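PDB 2EJQ: metallopeptidase family protein from Thermus thermophilus, which is of unconfirmed function but binds metal ions and is probably a zincin-like, metal-dependent peptidase. Local coordinates for residues L9-L13 with W85-W90; F31-K35 with Y71-E77; L46-L50 with E96-H100; E62-R66 with S103-R107. The protein carries 1 engineered substitution. All coordinates share one frame; numbering follows the deposited sequence.

Contact 1: residues L9-L13 with W85-W90; sequences LVERL and WEAEVW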
loop_
_atom_site.group_PDB
_atom_site.type_symbol
_atom_site.label_atom_id
_atom_site.label_comp_id
_atom_site.label_asym_id
_atom_site.label_seq_id
_atom_site.Cartn_x
_atom_site.Cartn_y
_atom_site.Cartn_z
ATOM N N LEU A 9 -0.609 -12.685 5.728
ATOM C CA LEU A 9 0.805 -12.341 5.801
ATOM C C LEU A 9 0.949 -10.828 5.946
ATOM O O LEU A 9 1.769 -10.341 6.731
ATOM C CB LEU A 9 1.527 -12.797 4.531
ATOM C CG LEU A 9 2.985 -12.369 4.373
ATOM C CD1 LEU A 9 3.817 -12.892 5.548
ATOM C CD2 LEU A 9 3.518 -12.888 3.045
ATOM N N VAL A 10 0.147 -10.094 5.180
ATOM C CA VAL A 10 0.168 -8.639 5.207
ATOM C C VAL A 10 -0.147 -8.105 6.606
ATOM O O VAL A 10 0.548 -7.231 7.119
ATOM C CB VAL A 10 -0.850 -8.066 4.211
ATOM C CG1 VAL A 10 -1.030 -6.575 4.449
ATOM C CG2 VAL A 10 -0.380 -8.330 2.789
ATOM N N GLU A 11 -1.190 -8.644 7.221
ATOM C CA GLU A 11 -1.597 -8.217 8.549
ATOM C C GLU A 11 -0.546 -8.556 9.608
ATOM O O GLU A 11 -0.318 -7.781 10.548
ATOM C CB GLU A 11 -2.914 -8.888 8.926
ATOM C CG GLU A 11 -4.040 -8.655 7.930
ATOM C CD GLU A 11 -5.343 -9.330 8.335
ATOM O OE1 GLU A 11 -5.304 -10.516 8.724
ATOM O OE2 GLU A 11 -6.410 -8.681 8.255
ATOM N N ARG A 12 0.078 -9.725 9.454
ATOM C CA ARG A 12 1.076 -10.186 10.407
ATOM C C ARG A 12 2.301 -9.263 10.338
ATOM O O ARG A 12 2.850 -8.880 11.374
ATOM C CB ARG A 12 1.428 -11.659 10.105
ATOM C CG ARG A 12 2.639 -12.219 10.836
ATOM C CD ARG A 12 3.234 -13.392 10.166
ATOM N NE ARG A 12 4.646 -13.184 9.878
ATOM C CZ ARG A 12 5.312 -13.801 8.917
ATOM N NH1 ARG A 12 4.698 -14.668 8.168
ATOM N NH2 ARG A 12 6.588 -13.528 8.699
ATOM N N LEU A 13 2.715 -8.895 9.126
ATOM C CA LEU A 13 3.850 -7.991 8.950
ATOM C C LEU A 13 3.448 -6.566 9.359
ATOM O O LEU A 13 4.229 -5.847 9.992
ATOM C CB LEU A 13 4.323 -8.007 7.487
ATOM C CG LEU A 13 4.941 -9.301 6.941
ATOM C CD1 LEU A 13 5.258 -9.143 5.459
ATOM C CD2 LEU A 13 6.202 -9.636 7.711
ATOM N N TRP A 85 7.792 -14.062 -0.666
ATOM C CA TRP A 85 6.557 -13.358 -0.334
ATOM C C TRP A 85 6.714 -12.371 0.810
ATOM O O TRP A 85 6.276 -11.222 0.714
ATOM C CB TRP A 85 5.446 -14.354 0.013
ATOM C CG TRP A 85 4.873 -15.072 -1.186
ATOM C CD1 TRP A 85 5.207 -16.322 -1.642
ATOM C CD2 TRP A 85 3.885 -14.564 -2.094
ATOM N NE1 TRP A 85 4.486 -16.620 -2.780
ATOM C CE2 TRP A 85 3.669 -15.560 -3.079
ATOM C CE3 TRP A 85 3.163 -13.362 -2.174
ATOM C CZ2 TRP A 85 2.759 -15.389 -4.132
ATOM C CZ3 TRP A 85 2.257 -13.191 -3.226
ATOM C CH2 TRP A 85 2.065 -14.203 -4.189
ATOM N N GLU A 86 7.334 -12.830 1.891
ATOM C CA GLU A 86 7.535 -12.002 3.064
ATOM C C GLU A 86 8.412 -10.792 2.765
ATOM O O GLU A 86 8.096 -9.669 3.168
ATOM C CB GLU A 86 8.158 -12.822 4.186
ATOM C CG GLU A 86 8.471 -11.992 5.426
ATOM C CD GLU A 86 9.289 -12.752 6.448
ATOM O OE1 GLU A 86 8.689 -13.446 7.294
ATOM O OE2 GLU A 86 10.536 -12.660 6.390
ATOM N N ALA A 87 9.506 -11.017 2.049
ATOM C CA ALA A 87 10.416 -9.932 1.721
ATOM C C ALA A 87 9.742 -8.906 0.820
ATOM O O ALA A 87 9.924 -7.706 1.007
ATOM C CB ALA A 87 11.656 -10.477 1.050
ATOM N N GLU A 88 8.962 -9.378 -0.151
ATOM C CA GLU A 88 8.273 -8.487 -1.081
ATOM C C GLU A 88 7.143 -7.659 -0.431
ATOM O O GLU A 88 6.996 -6.480 -0.722
ATOM C CB GLU A 88 7.725 -9.294 -2.259
ATOM C CG GLU A 88 8.792 -10.017 -3.085
ATOM C CD GLU A 88 9.505 -9.102 -4.073
ATOM O OE1 GLU A 88 8.977 -8.010 -4.363
ATOM O OE2 GLU A 88 10.583 -9.484 -4.578
ATOM N N VAL A 89 6.353 -8.273 0.442
ATOM C CA VAL A 89 5.279 -7.562 1.124
ATOM C C VAL A 89 5.884 -6.522 2.089
ATOM O O VAL A 89 5.449 -5.366 2.151
ATOM C CB VAL A 89 4.395 -8.537 1.940
ATOM C CG1 VAL A 89 3.449 -7.761 2.826
ATOM C CG2 VAL A 89 3.600 -9.431 0.999
ATOM N N TRP A 90 6.888 -6.954 2.841
ATOM C CA TRP A 90 7.570 -6.090 3.789
ATOM C C TRP A 90 7.993 -4.794 3.113
ATOM O O TRP A 90 7.605 -3.699 3.520
ATOM C CB TRP A 90 8.796 -6.813 4.342
ATOM C CG TRP A 90 9.593 -6.014 5.325
ATOM C CD1 TRP A 90 10.812 -5.433 5.114
ATOM C CD2 TRP A 90 9.276 -5.792 6.701
ATOM N NE1 TRP A 90 11.280 -4.874 6.277
ATOM C CE2 TRP A 90 10.354 -5.077 7.268
ATOM C CE3 TRP A 90 8.183 -6.128 7.511
ATOM C CZ2 TRP A 90 10.376 -4.701 8.610
ATOM C CZ3 TRP A 90 8.206 -5.754 8.843
ATOM C CH2 TRP A 90 9.296 -5.045 9.379
#

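Contact 2: residues F31-K35 with Y71-E77; sequences FPEAK and YYGSFLE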
loop_
_atom_site.group_PDB
_atom_site.type_symbol
_atom_site.label_atom_id
_atom_site.label_comp_id
_atom_site.label_asym_id
_atom_site.label_seq_id
_atom_site.Cartn_x
_atom_site.Cartn_y
_atom_site.Cartn_z
ATOM N N PHE A 31 -6.244 -5.906 -2.198
ATOM C CA PHE A 31 -7.147 -6.220 -3.292
ATOM C C PHE A 31 -6.631 -7.419 -4.068
ATOM O O PHE A 31 -5.414 -7.608 -4.200
ATOM C CB PHE A 31 -7.296 -5.014 -4.222
ATOM C CG PHE A 31 -7.754 -3.775 -3.521
ATOM C CD1 PHE A 31 -6.834 -2.922 -2.917
ATOM C CD2 PHE A 31 -9.113 -3.489 -3.408
ATOM C CE1 PHE A 31 -7.256 -1.804 -2.210
ATOM C CE2 PHE A 31 -9.551 -2.366 -2.694
ATOM C CZ PHE A 31 -8.618 -1.523 -2.095
ATOM N N PRO A 32 -7.549 -8.250 -4.590
ATOM C CA PRO A 32 -7.193 -9.448 -5.359
ATOM C C PRO A 32 -6.679 -9.124 -6.757
ATOM O O PRO A 32 -5.912 -9.889 -7.346
ATOM C CB PRO A 32 -8.511 -10.221 -5.443
ATOM C CG PRO A 32 -9.384 -9.618 -4.346
ATOM C CD PRO A 32 -9.010 -8.167 -4.417
ATOM N N GLU A 33 -7.110 -7.989 -7.293
ATOM C CA GLU A 33 -6.725 -7.624 -8.646
ATOM C C GLU A 33 -5.281 -7.170 -8.806
ATOM O O GLU A 33 -4.603 -6.819 -7.831
ATOM C CB GLU A 33 -7.654 -6.534 -9.196
ATOM C CG GLU A 33 -9.139 -6.876 -9.187
ATOM C CD GLU A 33 -9.766 -6.739 -7.804
ATOM O OE1 GLU A 33 -9.284 -5.900 -7.008
ATOM O OE2 GLU A 33 -10.750 -7.455 -7.520
ATOM N N ALA A 34 -4.824 -7.190 -10.058
ATOM C CA ALA A 34 -3.477 -6.761 -10.414
ATOM C C ALA A 34 -3.597 -5.333 -10.919
ATOM O O ALA A 34 -4.680 -4.898 -11.298
ATOM C CB ALA A 34 -2.920 -7.643 -11.514
ATOM N N LYS A 35 -2.496 -4.597 -10.925
ATOM C CA LYS A 35 -2.550 -3.243 -11.426
ATOM C C LYS A 35 -1.307 -2.925 -12.226
ATOM O O LYS A 35 -0.217 -2.755 -11.671
ATOM C CB LYS A 35 -2.707 -2.231 -10.288
ATOM C CG LYS A 35 -2.798 -0.788 -10.774
ATOM C CD LYS A 35 -3.287 0.160 -9.684
ATOM C CE LYS A 35 -3.422 1.590 -10.225
ATOM N NZ LYS A 35 -3.975 2.551 -9.219
ATOM N N TYR A 71 -1.821 -4.916 -4.132
ATOM C CA TYR A 71 -2.492 -5.612 -5.220
ATOM C C TYR A 71 -1.957 -7.037 -5.322
ATOM O O TYR A 71 -0.872 -7.264 -5.854
ATOM C CB TYR A 71 -2.255 -4.848 -6.520
ATOM C CG TYR A 71 -2.753 -3.422 -6.440
ATOM C CD1 TYR A 71 -4.117 -3.150 -6.364
ATOM C CD2 TYR A 71 -1.860 -2.347 -6.380
ATOM C CE1 TYR A 71 -4.583 -1.856 -6.227
ATOM C CE2 TYR A 71 -2.320 -1.048 -6.242
ATOM C CZ TYR A 71 -3.685 -0.810 -6.163
ATOM O OH TYR A 71 -4.154 0.471 -6.000
ATOM N N TYR A 72 -2.723 -7.992 -4.804
ATOM C CA TYR A 72 -2.319 -9.389 -4.839
ATOM C C TYR A 72 -2.048 -9.876 -6.262
ATOM O O TYR A 72 -1.091 -10.610 -6.496
ATOM C CB TYR A 72 -3.386 -10.261 -4.180
ATOM C CG TYR A 72 -3.079 -11.741 -4.225
ATOM C CD1 TYR A 72 -1.951 -12.254 -3.590
ATOM C CD2 TYR A 72 -3.922 -12.630 -4.900
ATOM C CE1 TYR A 72 -1.667 -13.612 -3.619
ATOM C CE2 TYR A 72 -3.648 -13.998 -4.938
ATOM C CZ TYR A 72 -2.516 -14.483 -4.291
ATOM O OH TYR A 72 -2.240 -15.833 -4.278
ATOM N N GLY A 73 -2.875 -9.452 -7.210
ATOM C CA GLY A 73 -2.680 -9.868 -8.590
ATOM C C GLY A 73 -1.347 -9.425 -9.173
ATOM O O GLY A 73 -0.752 -10.131 -9.992
ATOM N N SER A 74 -0.876 -8.245 -8.772
ATOM C CA SER A 74 0.402 -7.751 -9.267
ATOM C C SER A 74 1.535 -8.623 -8.746
ATOM O O SER A 74 2.495 -8.873 -9.465
ATOM C CB SER A 74 0.627 -6.303 -8.840
ATOM O OG SER A 74 -0.271 -5.442 -9.501
ATOM N N PHE A 75 1.423 -9.070 -7.494
ATOM C CA PHE A 75 2.431 -9.939 -6.888
ATOM C C PHE A 75 2.518 -11.267 -7.656
ATOM O O PHE A 75 3.609 -11.783 -7.906
ATOM C CB PHE A 75 2.095 -10.242 -5.413
ATOM C CG PHE A 75 2.458 -9.130 -4.444
ATOM C CD1 PHE A 75 1.651 -8.002 -4.319
ATOM C CD2 PHE A 75 3.605 -9.225 -3.646
ATOM C CE1 PHE A 75 1.971 -6.989 -3.422
ATOM C CE2 PHE A 75 3.936 -8.208 -2.738
ATOM C CZ PHE A 75 3.119 -7.093 -2.626
ATOM N N LEU A 76 1.358 -11.823 -8.002
ATOM C CA LEU A 76 1.298 -13.079 -8.736
ATOM C C LEU A 76 1.966 -12.938 -10.093
ATOM O O LEU A 76 2.773 -13.780 -10.480
ATOM C CB LEU A 76 -0.161 -13.529 -8.921
ATOM C CG LEU A 76 -0.791 -14.173 -7.691
ATOM C CD1 LEU A 76 -2.252 -14.488 -7.947
ATOM C CD2 LEU A 76 -0.027 -15.435 -7.355
ATOM N N GLU A 77 1.640 -11.862 -10.805
ATOM C CA GLU A 77 2.219 -11.625 -12.119
ATOM C C GLU A 77 3.745 -11.612 -12.071
ATOM O O GLU A 77 4.403 -12.228 -12.906
ATOM C CB GLU A 77 1.719 -10.295 -12.697
ATOM C CG GLU A 77 0.239 -10.270 -13.098
ATOM C CD GLU A 77 -0.089 -11.186 -14.273
ATOM O OE1 GLU A 77 0.845 -11.587 -14.997
ATOM O OE2 GLU A 77 -1.286 -11.493 -14.480
#

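Contact 3: residues L46-L50 with E96-H100; sequences LGEYL and ELRHH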
loop_
_atom_site.group_PDB
_atom_site.type_symbol
_atom_site.label_atom_id
_atom_site.label_comp_id
_atom_site.label_asym_id
_atom_site.label_seq_id
_atom_site.Cartn_x
_atom_site.Cartn_y
_atom_site.Cartn_z
ATOM N N LEU A 46 2.907 -3.199 -7.218
ATOM C CA LEU A 46 2.590 -4.073 -6.081
ATOM C C LEU A 46 1.717 -3.381 -5.018
ATOM O O LEU A 46 0.947 -4.030 -4.311
ATOM C CB LEU A 46 3.881 -4.586 -5.425
ATOM C CG LEU A 46 4.860 -5.334 -6.337
ATOM C CD1 LEU A 46 6.037 -5.879 -5.518
ATOM C CD2 LEU A 46 4.130 -6.463 -7.056
ATOM N N GLY A 47 1.855 -2.065 -4.905
ATOM C CA GLY A 47 1.071 -1.313 -3.940
ATOM C C GLY A 47 1.147 0.188 -4.174
ATOM O O GLY A 47 1.831 0.653 -5.085
ATOM N N GLU A 48 0.426 0.955 -3.367
ATOM C CA GLU A 48 0.460 2.400 -3.493
ATOM C C GLU A 48 -0.181 3.079 -2.299
ATOM O O GLU A 48 -0.908 2.461 -1.517
ATOM C CB GLU A 48 -0.224 2.865 -4.792
ATOM C CG GLU A 48 -1.731 2.713 -4.815
ATOM C CD GLU A 48 -2.360 3.191 -6.126
ATOM O OE1 GLU A 48 -2.366 4.408 -6.403
ATOM O OE2 GLU A 48 -2.850 2.341 -6.890
ATOM N N TYR A 49 0.111 4.363 -2.160
ATOM C CA TYR A 49 -0.430 5.151 -1.075
ATOM C C TYR A 49 -1.639 5.898 -1.613
ATOM O O TYR A 49 -1.573 6.525 -2.670
ATOM C CB TYR A 49 0.618 6.140 -0.586
ATOM C CG TYR A 49 0.151 7.007 0.566
ATOM C CD1 TYR A 49 -0.180 6.441 1.799
ATOM C CD2 TYR A 49 0.063 8.392 0.430
ATOM C CE1 TYR A 49 -0.583 7.230 2.867
ATOM C CE2 TYR A 49 -0.339 9.191 1.496
ATOM C CZ TYR A 49 -0.659 8.602 2.711
ATOM O OH TYR A 49 -1.034 9.392 3.770
ATOM N N LEU A 50 -2.753 5.816 -0.897
ATOM C CA LEU A 50 -3.969 6.502 -1.319
ATOM C C LEU A 50 -4.042 7.834 -0.551
ATOM O O LEU A 50 -4.347 7.879 0.645
ATOM C CB LEU A 50 -5.175 5.606 -1.031
ATOM C CG LEU A 50 -5.069 4.164 -1.556
ATOM C CD1 LEU A 50 -6.353 3.431 -1.208
ATOM C CD2 LEU A 50 -4.836 4.131 -3.081
ATOM N N GLU A 96 5.385 2.332 1.015
ATOM C CA GLU A 96 4.208 3.195 0.965
ATOM C C GLU A 96 4.040 3.919 2.297
ATOM O O GLU A 96 3.550 5.040 2.341
ATOM C CB GLU A 96 2.942 2.398 0.640
ATOM C CG GLU A 96 2.951 1.711 -0.718
ATOM C CD GLU A 96 3.425 2.614 -1.842
ATOM O OE1 GLU A 96 3.138 3.822 -1.806
ATOM O OE2 GLU A 96 4.080 2.109 -2.774
ATOM N N LEU A 97 4.451 3.282 3.388
ATOM C CA LEU A 97 4.347 3.928 4.685
ATOM C C LEU A 97 5.265 5.156 4.651
ATOM O O LEU A 97 4.987 6.178 5.274
ATOM C CB LEU A 97 4.743 2.950 5.802
ATOM C CG LEU A 97 4.758 3.509 7.230
ATOM C CD1 LEU A 97 3.438 4.199 7.503
ATOM C CD2 LEU A 97 5.009 2.391 8.252
ATOM N N ARG A 98 6.358 5.056 3.900
ATOM C CA ARG A 98 7.281 6.180 3.775
ATOM C C ARG A 98 6.564 7.335 3.078
ATOM O O ARG A 98 6.739 8.488 3.448
ATOM C CB ARG A 98 8.524 5.791 2.977
ATOM C CG ARG A 98 9.505 6.937 2.840
ATOM C CD ARG A 98 10.691 6.594 1.970
ATOM N NE ARG A 98 10.788 7.517 0.848
ATOM C CZ ARG A 98 11.727 7.457 -0.089
ATOM N NH1 ARG A 98 12.659 6.512 -0.038
ATOM N NH2 ARG A 98 11.734 8.340 -1.079
ATOM N N HIS A 99 5.753 7.020 2.069
ATOM C CA HIS A 99 5.002 8.051 1.366
ATOM C C HIS A 99 3.987 8.726 2.280
ATOM O O HIS A 99 3.700 9.907 2.128
ATOM C CB HIS A 99 4.286 7.441 0.166
ATOM C CG HIS A 99 5.218 6.984 -0.911
ATOM N ND1 HIS A 99 4.876 6.032 -1.846
ATOM C CD2 HIS A 99 6.485 7.362 -1.206
ATOM C CE1 HIS A 99 5.890 5.843 -2.672
ATOM N NE2 HIS A 99 6.879 6.639 -2.303
ATOM N N HIS A 100 3.444 7.960 3.221
ATOM C CA HIS A 100 2.466 8.475 4.169
ATOM C C HIS A 100 3.129 9.519 5.052
ATOM O O HIS A 100 2.583 10.602 5.258
ATOM C CB HIS A 100 1.917 7.345 5.053
ATOM C CG HIS A 100 1.092 7.825 6.212
ATOM N ND1 HIS A 100 -0.122 8.461 6.054
ATOM C CD2 HIS A 100 1.312 7.765 7.547
ATOM C CE1 HIS A 100 -0.610 8.774 7.240
ATOM N NE2 HIS A 100 0.239 8.364 8.163
HETATM O O HOH W 1 2.066 5.642 -3.786
#

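Contact 4: residues E62-R66 with S103-R107; sequences EDLGR and SLAGR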
loop_
_atom_site.group_PDB
_atom_site.type_symbol
_atom_site.label_atom_id
_atom_site.label_comp_id
_atom_site.label_asym_id
_atom_site.label_seq_id
_atom_site.Cartn_x
_atom_site.Cartn_y
_atom_site.Cartn_z
ATOM N N GLU A 62 -10.152 14.591 3.774
ATOM C CA GLU A 62 -9.562 13.798 4.850
ATOM C C GLU A 62 -10.490 12.726 5.430
ATOM O O GLU A 62 -10.016 11.725 5.957
ATOM C CB GLU A 62 -9.041 14.709 5.964
ATOM C CG GLU A 62 -7.689 15.368 5.664
ATOM C CD GLU A 62 -6.551 14.371 5.430
ATOM O OE1 GLU A 62 -6.545 13.288 6.055
ATOM O OE2 GLU A 62 -5.647 14.687 4.628
ATOM N N ASP A 63 -11.800 12.933 5.327
ATOM C CA ASP A 63 -12.776 11.968 5.833
ATOM C C ASP A 63 -12.648 10.625 5.096
ATOM O O ASP A 63 -13.140 9.589 5.572
ATOM C CB ASP A 63 -14.203 12.532 5.710
ATOM C CG ASP A 63 -14.671 13.224 7.001
ATOM O OD1 ASP A 63 -13.865 13.315 7.965
ATOM O OD2 ASP A 63 -15.838 13.674 7.062
ATOM N N LEU A 64 -11.994 10.649 3.934
ATOM C CA LEU A 64 -11.759 9.432 3.149
ATOM C C LEU A 64 -10.660 8.621 3.824
ATOM O O LEU A 64 -10.592 7.403 3.673
ATOM C CB LEU A 64 -11.316 9.779 1.724
ATOM C CG LEU A 64 -12.371 10.367 0.792
ATOM C CD1 LEU A 64 -11.763 10.667 -0.569
ATOM C CD2 LEU A 64 -13.514 9.386 0.655
ATOM N N GLY A 65 -9.808 9.309 4.579
ATOM C CA GLY A 65 -8.725 8.638 5.270
ATOM C C GLY A 65 -7.528 8.414 4.368
ATOM O O GLY A 65 -7.575 8.678 3.167
ATOM N N ARG A 66 -6.441 7.938 4.963
ATOM C CA ARG A 66 -5.224 7.657 4.223
ATOM C C ARG A 66 -4.994 6.158 4.288
ATOM O O ARG A 66 -5.086 5.544 5.358
ATOM C CB ARG A 66 -4.062 8.433 4.830
ATOM C CG ARG A 66 -4.187 9.919 4.559
ATOM C CD ARG A 66 -3.352 10.737 5.512
ATOM N NE ARG A 66 -3.436 12.157 5.204
ATOM C CZ ARG A 66 -2.754 12.761 4.237
ATOM N NH1 ARG A 66 -1.916 12.074 3.471
ATOM N NH2 ARG A 66 -2.914 14.064 4.032
ATOM N N SER A 103 3.824 12.603 3.147
ATOM C CA SER A 103 2.590 13.317 2.836
ATOM C C SER A 103 2.094 14.115 4.051
ATOM O O SER A 103 1.520 15.189 3.898
ATOM C CB SER A 103 1.510 12.329 2.391
ATOM O OG SER A 103 0.301 13.003 2.075
ATOM N N LEU A 104 2.304 13.587 5.255
ATOM C CA LEU A 104 1.879 14.280 6.466
ATOM C C LEU A 104 2.773 15.476 6.737
ATOM O O LEU A 104 2.291 16.558 7.061
ATOM C CB LEU A 104 1.923 13.349 7.678
ATOM C CG LEU A 104 0.801 12.330 7.832
ATOM C CD1 LEU A 104 0.953 11.636 9.173
ATOM C CD2 LEU A 104 -0.547 13.025 7.763
ATOM N N ALA A 105 4.080 15.268 6.618
ATOM C CA ALA A 105 5.048 16.334 6.842
ATOM C C ALA A 105 4.787 17.482 5.872
ATOM O O ALA A 105 5.096 18.637 6.166
ATOM C CB ALA A 105 6.459 15.804 6.653
ATOM N N GLY A 106 4.201 17.155 4.724
ATOM C CA GLY A 106 3.911 18.161 3.719
ATOM C C GLY A 106 2.612 18.944 3.872
ATOM O O GLY A 106 2.240 19.687 2.968
ATOM N N ARG A 107 1.919 18.775 4.998
ATOM C CA ARG A 107 0.659 19.479 5.264
ATOM C C ARG A 107 0.769 20.048 6.688
ATOM O O ARG A 107 -0.135 20.728 7.202
ATOM C CB ARG A 107 -0.523 18.497 5.208
ATOM C CG ARG A 107 -0.677 17.692 6.479
ATOM C CD ARG A 107 -2.052 17.116 6.685
ATOM N NE ARG A 107 -2.095 16.431 7.974
ATOM C CZ ARG A 107 -3.142 15.739 8.409
ATOM N NH1 ARG A 107 -4.228 15.646 7.654
ATOM N NH2 ARG A 107 -3.110 15.138 9.592
#

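Contact 1: residues L9-L13 with W85-W90
Leu-13 reaches into the groove between Glu-86, Val-89 and Trp-90, and its two methyl branches divide the work. CD1 presses on Val-89, with CG1 3.5 Å away, a tight carbon pair, while CD2 lies 4.0 Å from Trp-90 CE3 and also meets the CG of Glu-86. With chi1 at -67°, CG sits beside the backbone N and the branched end faces the other helix. An alanine here would remove both branches and is likely to leave a gap between Val-89 and the Trp-90 indole. One turn earlier, Leu-9 puts CD2 3.9 Å from Trp-85 CB and also against Val-89 CG2. Segments 9-13 of helix 3-16 and 85-90 of helix 85-105 cross at -63°, their axes 10.0 Å apart; the second helix bears an HExxH sequence, consistent with a zincin-like fold. Val-10 CG2 touches Val-89 CG1 at 3.9 Å on the more buried flank. At the solvent-facing side Arg-12 bends at chi3 and offers the edge of its guanidinium to Glu-86, making a salt bridge with a weak hydrogen bond; the guanidinium and carboxylate planes stand 79° apart. Further out, Met-93 backs Val-10 and Leu-13, and Phe-6 and Phe-75 cover Val-89.

Contact 2: residues F31-K35 with Y71-E77
Lys-35 leaves its backbone with CG opposite the N (chi1 -179°) and stays extended to the amine, which lays the whole chain along the ring of Tyr-71; that ring is swung under it by a chi1 of -58°. CB of Lys-35 sits over the ring centre in a CH-pi contact, 4.0 Å from the centroid, and farther along the same face Lys-35 CD comes within 3.7 Å of Tyr-71 CZ. Both polar ends continue to one partner, Glu-48, which forms a salt bridge with the amine and a hydrogen bond with the phenol. Phe-31 lies beside Tyr-71, pointing the same way, with its CD1 4.1 Å from Tyr-71 CE1.

Hydrogen bonds fasten the rest. Tyr-72 N bonds to Phe-31 O at 2.8 Å, and Gly-73 N makes a weak bond to Glu-33 O. With no side chain on Gly-73, the loop can come so close that its CA is 3.7 Å from Ala-34 CA. Ser-74 OG accepts from Lys-35 N at 2.8 Å and is also hydrogen-bonded to Arg-45 O.

Leu-76, on the same helix, belongs to a magnesium site seen for this protein, though no magnesium is bound to this chain. The arrangement is that of a strand turning straight into a helix: Phe-31 and Tyr-71 pair in parallel at the C-terminal ends of strands 27-31 and 67-71, and Tyr-71 occupies the N-cap position of helix 72-78.

Contact 3: residues L46-L50 with E96-H100
The hydroxyl of Tyr-49 is held by two groups: Tyr-49 OH meets His-100 ND1 at 2.6 Å, lying at the edge of the imidazole near its plane, and it also bonds to the guanidinium NH1 of Arg-66. With CG opposite its backbone N, a chi1 of -179° turns the Tyr-49 ring toward the helix, under His-100 CA. That atom sits over one face, 3.8 Å from the centroid of the Tyr-49 ring, while the two aromatic rings meet rim to rim with planes at 59°. The second polar centre is Glu-96 OE1. His-99 ND1, above the carboxylate plane, donates to Glu-96 OE1 at 2.8 Å, and a water donates to Glu-96 OE1 at 2.9 Å. That water in turn accepts from Tyr-49 N at 2.8 Å, bridging strand and helix. Glu-96 and His-99 belong to an HExxH sequence, consistent with the metal-binding helix of zincins, but no metal is bound there in this model. His-95 meets His-99 edge to face, and His-100 NE2 is hydrogen-bonded to Arg-23 O. Strand 47-50, at one border of the sheet, runs nearly parallel to helix segment 96-100 (17°, axes 7.6 Å apart), and next to it Ile-68 of strand 67-71 touches Glu-96 and Leu-97.

Contact 4: residues E62-R66 with S103-R107
A salt-bridge network of Glu-62, Arg-66 and Arg-107 joins the loop before strand 67-71 to the residues that follow the end of helix 85-105, whose last turn supplies Ser-103 and Leu-104. The Glu-62 carboxylate is the shared centre, with Arg-66 as its closer partner. Arg-66 NH2 bonds to Glu-62 OE2 at 2.9 Å on the syn side of the carboxylate, approaching at a tilt to its own guanidinium plane, and NE adds a weak bond to Glu-62 OE1. Across the contact, Arg-66 NH1 donates to Ser-103 OG at 2.8 Å; that oxygen has a stronger partner in Asp-51. Arg-66 can span this distance because its chain is straight from CG to NE.

Glu-62 and Gly-65 bracket a short 3-10 turn, closed by Gly-65 N bonding to Glu-62 O. The positive phi of Gly-65 suits glycine, and the turn sets Glu-62 and Arg-66 close enough to pair. A leucine in place of Arg-66 would probably cost Glu-62 its closer partner, leaving the long salt bridge to Arg-107, and deprive Ser-103 OG of the NH1 donor.

That longer salt bridge runs from Glu-62 OE2 to Arg-107 NH1 at 3.5 Å, with carboxylate and guanidinium planes 61° apart. Arg-107 NH1 lies 4.2 Å from Arg-66 NH2, and the shared carboxylate is likely to offset their like charges. Leu-104 CD2 rests over a guanidinium face of each arginine, off centre toward the rim, while the two guanidiniums are turned 81° to each other.

How the contacts relate
Contacts 1, 3 and 4 follow helix 85-105 from its start to its end, so contacts 1 and 4 lie on opposite sides of the chain's centre, their own centres 24 Å apart. Contact 3, in the middle, holds Glu-96 and His-99 of the HExxH sequence, consistent with a zincin active site, with no metal bound here. It is tied to contact 4 where Tyr-49 OH lies 2.8 Å from Arg-66 NH1, and to contact 2 through Glu-48, whose OE2 is 2.6 Å from Lys-35 NZ. Contact 2 meets contact 1 by packing, Phe-75 CB standing 3.7 Å from Trp-85 CZ3. The side chain of Trp-85 is also about 4 Å from those of Leu-76 and Ala-79, the magnesium-site residues.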